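PDB 5JUH: antifreeze protein from Marinomonas primoryensis, which is a giant cell-surface adhesin that binds its Antarctic bacterium to diatoms and ice, and whose C-terminal RTX domain probably serves in type I secretion. Local coordinates for residues D95-N100 with A117-D122. Numbering follows the deposited sequence.
Sequences DIFILN and AEDALD. With CA (calcium ion), chain G; CA (calcium ion), chain H; CA (calcium ion), chain I.
D95 and D119 share a calcium ion at the start of two parallel strands: D95 OD2 binds it at 2.3 Å and D119 OD1 at 2.4 Å, with two waters and the carbonyls of L91 and G93 completing the site. D119 OD1 also accepts the backbone N-H of D95 (N to OD1 2.9 Å), on its anti side and 22° out of the carboxylate plane. With CG beside its own backbone N (chi1 -58°), D95 bridges to a second calcium, which OD1 and, at a longer 2.8 Å, OD2 chelate. From there a parallel ladder runs on: A120 N to D95 O, F97 N to A120 O, D122 N to F97 O, and a longer rung from L99 N to D122 O, 3.2 Å. On one face D122 CB packs against I98 CG1 at 3.9 Å and also touches I96 CG2. On the other, F97 turns its ring edge to D119 OD2, the carboxylate plane nearly perpendicular to the ring, while L121 CD2 lies near F97 CB. N115 N holds D119 OD2 by a hydrogen bond; strands 76-78 and 187-192 flank the pair. In this RTX beta-roll, shared calcium probably offsets carboxylate repulsion and couples strand pairing to metal binding.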
ATOM      1  N   ASP A  95       1.819  10.873  -1.398  1.00 10.73           N
ATOM      2  CA  ASP A  95       3.092  10.172  -1.585  1.00 11.81           C
ATOM      3  C   ASP A  95       2.810   8.750  -1.934  1.00 10.84           C
ATOM      4  O   ASP A  95       1.919   8.095  -1.363  1.00 12.27           O
ATOM      5  CB  ASP A  95       3.906  10.294  -0.276  1.00 11.27           C
ATOM      6  CG  ASP A  95       4.142  11.726   0.094  1.00 13.62           C
ATOM      7  OD1 ASP A  95       4.728  12.460  -0.712  1.00 12.31           O
ATOM      8  OD2 ASP A  95       3.654  12.151   1.129  1.00 12.73           O
ATOM      9  N   ILE A  96       3.668   8.202  -2.801  1.00 10.27           N
ATOM     10  CA  ILE A  96       3.594   6.770  -3.129  1.00 10.53           C
ATOM     11  C   ILE A  96       4.727   6.084  -2.332  1.00 11.68           C
ATOM     12  O   ILE A  96       5.886   6.472  -2.414  1.00 11.40           O
ATOM     13  CB  ILE A  96       3.828   6.517  -4.630  1.00 10.75           C
ATOM     14  CG1 ILE A  96       2.705   7.148  -5.427  1.00 11.95           C
ATOM     15  CG2 ILE A  96       4.011   5.034  -4.908  1.00 11.48           C
ATOM     16  CD1 ILE A  96       2.977   7.260  -6.901  1.00 14.23           C
ATOM     17  N   PHE A  97       4.352   5.080  -1.583  1.00 10.01           N
ATOM     18  CA  PHE A  97       5.312   4.239  -0.916  1.00 10.62           C
ATOM     19  C   PHE A  97       5.434   2.950  -1.667  1.00 11.52           C
ATOM     20  O   PHE A  97       4.473   2.203  -1.817  1.00 11.18           O
ATOM     21  CB  PHE A  97       4.883   3.936   0.571  1.00 11.46           C
ATOM     22  CG  PHE A  97       4.682   5.206   1.376  1.00 11.69           C
ATOM     23  CD1 PHE A  97       5.706   5.751   2.103  1.00 12.84           C
ATOM     24  CD2 PHE A  97       3.434   5.845   1.477  1.00 12.89           C
ATOM     25  CE1 PHE A  97       5.554   6.901   2.850  1.00 11.91           C
ATOM     26  CE2 PHE A  97       3.271   7.001   2.204  1.00 11.57           C
ATOM     27  CZ  PHE A  97       4.301   7.492   2.919  1.00 10.92           C
ATOM     28  N   ILE A  98       6.625   2.728  -2.238  1.00 10.33           N
ATOM     29  CA  ILE A  98       6.880   1.453  -2.927  1.00 10.89           C
ATOM     30  C   ILE A  98       7.381   0.410  -1.998  1.00 12.07           C
ATOM     31  O   ILE A  98       8.317   0.686  -1.266  1.00 14.46           O
ATOM     32  CB  ILE A  98       7.922   1.679  -4.091  1.00 12.55           C
ATOM     33  CG1 ILE A  98       7.449   2.760  -5.075  1.00 14.35           C
ATOM     34  CG2 ILE A  98       8.151   0.368  -4.822  1.00 12.23           C
ATOM     35  CD1 ILE A  98       8.493   3.116  -6.150  1.00 15.20           C
ATOM     36  N   LEU A  99       6.743  -0.734  -1.950  1.00 11.50           N
ATOM     37  CA  LEU A  99       7.092  -1.748  -0.977  1.00 11.88           C
ATOM     38  C   LEU A  99       7.620  -3.001  -1.710  1.00 13.98           C
ATOM     39  O   LEU A  99       7.113  -3.435  -2.700  1.00 16.03           O
ATOM     40  CB  LEU A  99       5.837  -2.148  -0.140  1.00 11.43           C
ATOM     41  CG  LEU A  99       5.439  -0.936   0.741  1.00 12.89           C
ATOM     42  CD1 LEU A  99       4.145  -1.354   1.409  1.00 14.53           C
ATOM     43  CD2 LEU A  99       6.433  -0.675   1.836  1.00 16.70           C
ATOM     44  N   ASN A 100       8.618  -3.563  -1.103  1.00 13.30           N
ATOM     45  CA  ASN A 100       9.270  -4.812  -1.503  1.00 12.03           C
ATOM     46  C   ASN A 100       8.664  -5.969  -0.785  1.00 13.40           C
ATOM     47  O   ASN A 100       8.357  -5.929   0.420  1.00 16.16           O
ATOM     48  CB  ASN A 100      10.795  -4.681  -1.296  1.00 16.24           C
ATOM     49  CG  ASN A 100      11.179  -4.442   0.129  1.00 16.87           C
ATOM     50  OD1 ASN A 100      12.069  -5.225   0.729  1.00 27.70           O
ATOM     51  ND2 ASN A 100      10.595  -3.420   0.719  1.00 15.90           N
ATOM     52  N   ALA A 117      -6.418   9.163   2.492  1.00 12.20           N
ATOM     53  CA  ALA A 117      -7.060  10.107   1.581  1.00 12.66           C
ATOM     54  C   ALA A 117      -6.107  10.752   0.589  1.00 14.45           C
ATOM     55  O   ALA A 117      -6.579  11.359  -0.387  1.00 17.28           O
ATOM     56  CB  ALA A 117      -7.613  11.257   2.398  1.00 17.36           C
ATOM     57  N   GLU A 118      -4.800  10.471   0.705  1.00 11.46           N
ATOM     58  CA  GLU A 118      -3.815  11.236  -0.126  1.00 10.80           C
ATOM     59  C   GLU A 118      -2.714  10.281  -0.705  1.00 11.67           C
ATOM     60  O   GLU A 118      -2.449  10.269  -1.885  1.00 11.26           O
ATOM     61  CB  GLU A 118      -3.123  12.406   0.682  1.00 13.75           C
ATOM     62  CG  GLU A 118      -4.115  13.477   0.955  1.00 13.25           C
ATOM     63  CD  GLU A 118      -3.612  14.643   1.733  1.00 18.74           C
ATOM     64  OE1 GLU A 118      -2.514  15.082   1.441  1.00 19.17           O
ATOM     65  OE2 GLU A 118      -4.417  15.098   2.641  1.00 21.54           O
ATOM     66  N   ASP A 119      -2.110   9.486   0.171  1.00 11.07           N
ATOM     67  CA  ASP A 119      -1.005   8.646  -0.184  1.00  9.31           C
ATOM     68  C   ASP A 119      -1.479   7.357  -0.881  1.00 10.47           C
ATOM     69  O   ASP A 119      -2.651   7.038  -0.936  1.00 11.39           O
ATOM     70  CB  ASP A 119      -0.257   8.303   1.113  1.00 11.56           C
ATOM     71  CG  ASP A 119       0.312   9.489   1.823  1.00 11.65           C
ATOM     72  OD1 ASP A 119       0.763  10.525   1.276  1.00 11.99           O
ATOM     73  OD2 ASP A 119       0.400   9.367   3.092  1.00 12.17           O
ATOM     74  N   ALA A 120      -0.485   6.578  -1.381  1.00 10.57           N
ATOM     75  CA  ALA A 120      -0.778   5.325  -2.080  1.00 10.26           C
ATOM     76  C   ALA A 120       0.326   4.337  -1.849  1.00 10.93           C
ATOM     77  O   ALA A 120       1.385   4.705  -1.474  1.00 11.45           O
ATOM     78  CB  ALA A 120      -0.892   5.589  -3.582  1.00 11.29           C
ATOM     79  N   LEU A 121       0.035   3.067  -2.024  1.00  9.08           N
ATOM     80  CA  LEU A 121       1.001   2.012  -1.888  1.00  9.57           C
ATOM     81  C   LEU A 121       1.209   1.307  -3.233  1.00 11.07           C
ATOM     82  O   LEU A 121       0.267   0.854  -3.859  1.00 11.29           O
ATOM     83  CB  LEU A 121       0.463   0.963  -0.941  1.00 12.34           C
ATOM     84  CG  LEU A 121       0.052   1.426   0.477  1.00 12.26           C
ATOM     85  CD1 LEU A 121      -0.527   0.287   1.275  1.00 12.75           C
ATOM     86  CD2 LEU A 121       1.293   1.955   1.209  1.00 13.37           C
ATOM     87  N   ASP A 122       2.458   1.231  -3.662  1.00 10.02           N
ATOM     88  CA  ASP A 122       2.797   0.438  -4.854  1.00 10.63           C
ATOM     89  C   ASP A 122       3.107  -0.987  -4.394  1.00 11.04           C
ATOM     90  O   ASP A 122       4.169  -1.202  -3.788  1.00 12.74           O
ATOM     91  CB  ASP A 122       3.924   1.099  -5.654  1.00 11.59           C
ATOM     92  CG  ASP A 122       4.245   0.341  -6.956  1.00 14.62           C
ATOM     93  OD1 ASP A 122       3.964  -0.878  -7.007  1.00 15.08           O
ATOM     94  OD2 ASP A 122       4.724   1.005  -7.908  1.00 16.16           O
TER
HETATM   95 CA    CA G 206       1.763  12.356   2.403  1.00 12.97          CA
HETATM   96 CA    CA H 207       5.344  14.352   0.556  1.00 12.92          CA
HETATM   97 CA    CA I 208      -2.649  16.464   3.598  0.80 16.51          CA
HETATM   98  O   HOH W   1       6.051  -2.845  -5.167  1.00 13.65           O
HETATM   99  O   HOH W   2       2.502  10.742   3.989  1.00 15.40           O
HETATM  100  O   HOH W   3      -0.122  12.994   3.706  0.50 11.35           O
HETATM  101  O   HOH W   4      -3.709  15.801   5.592  1.00 25.79           O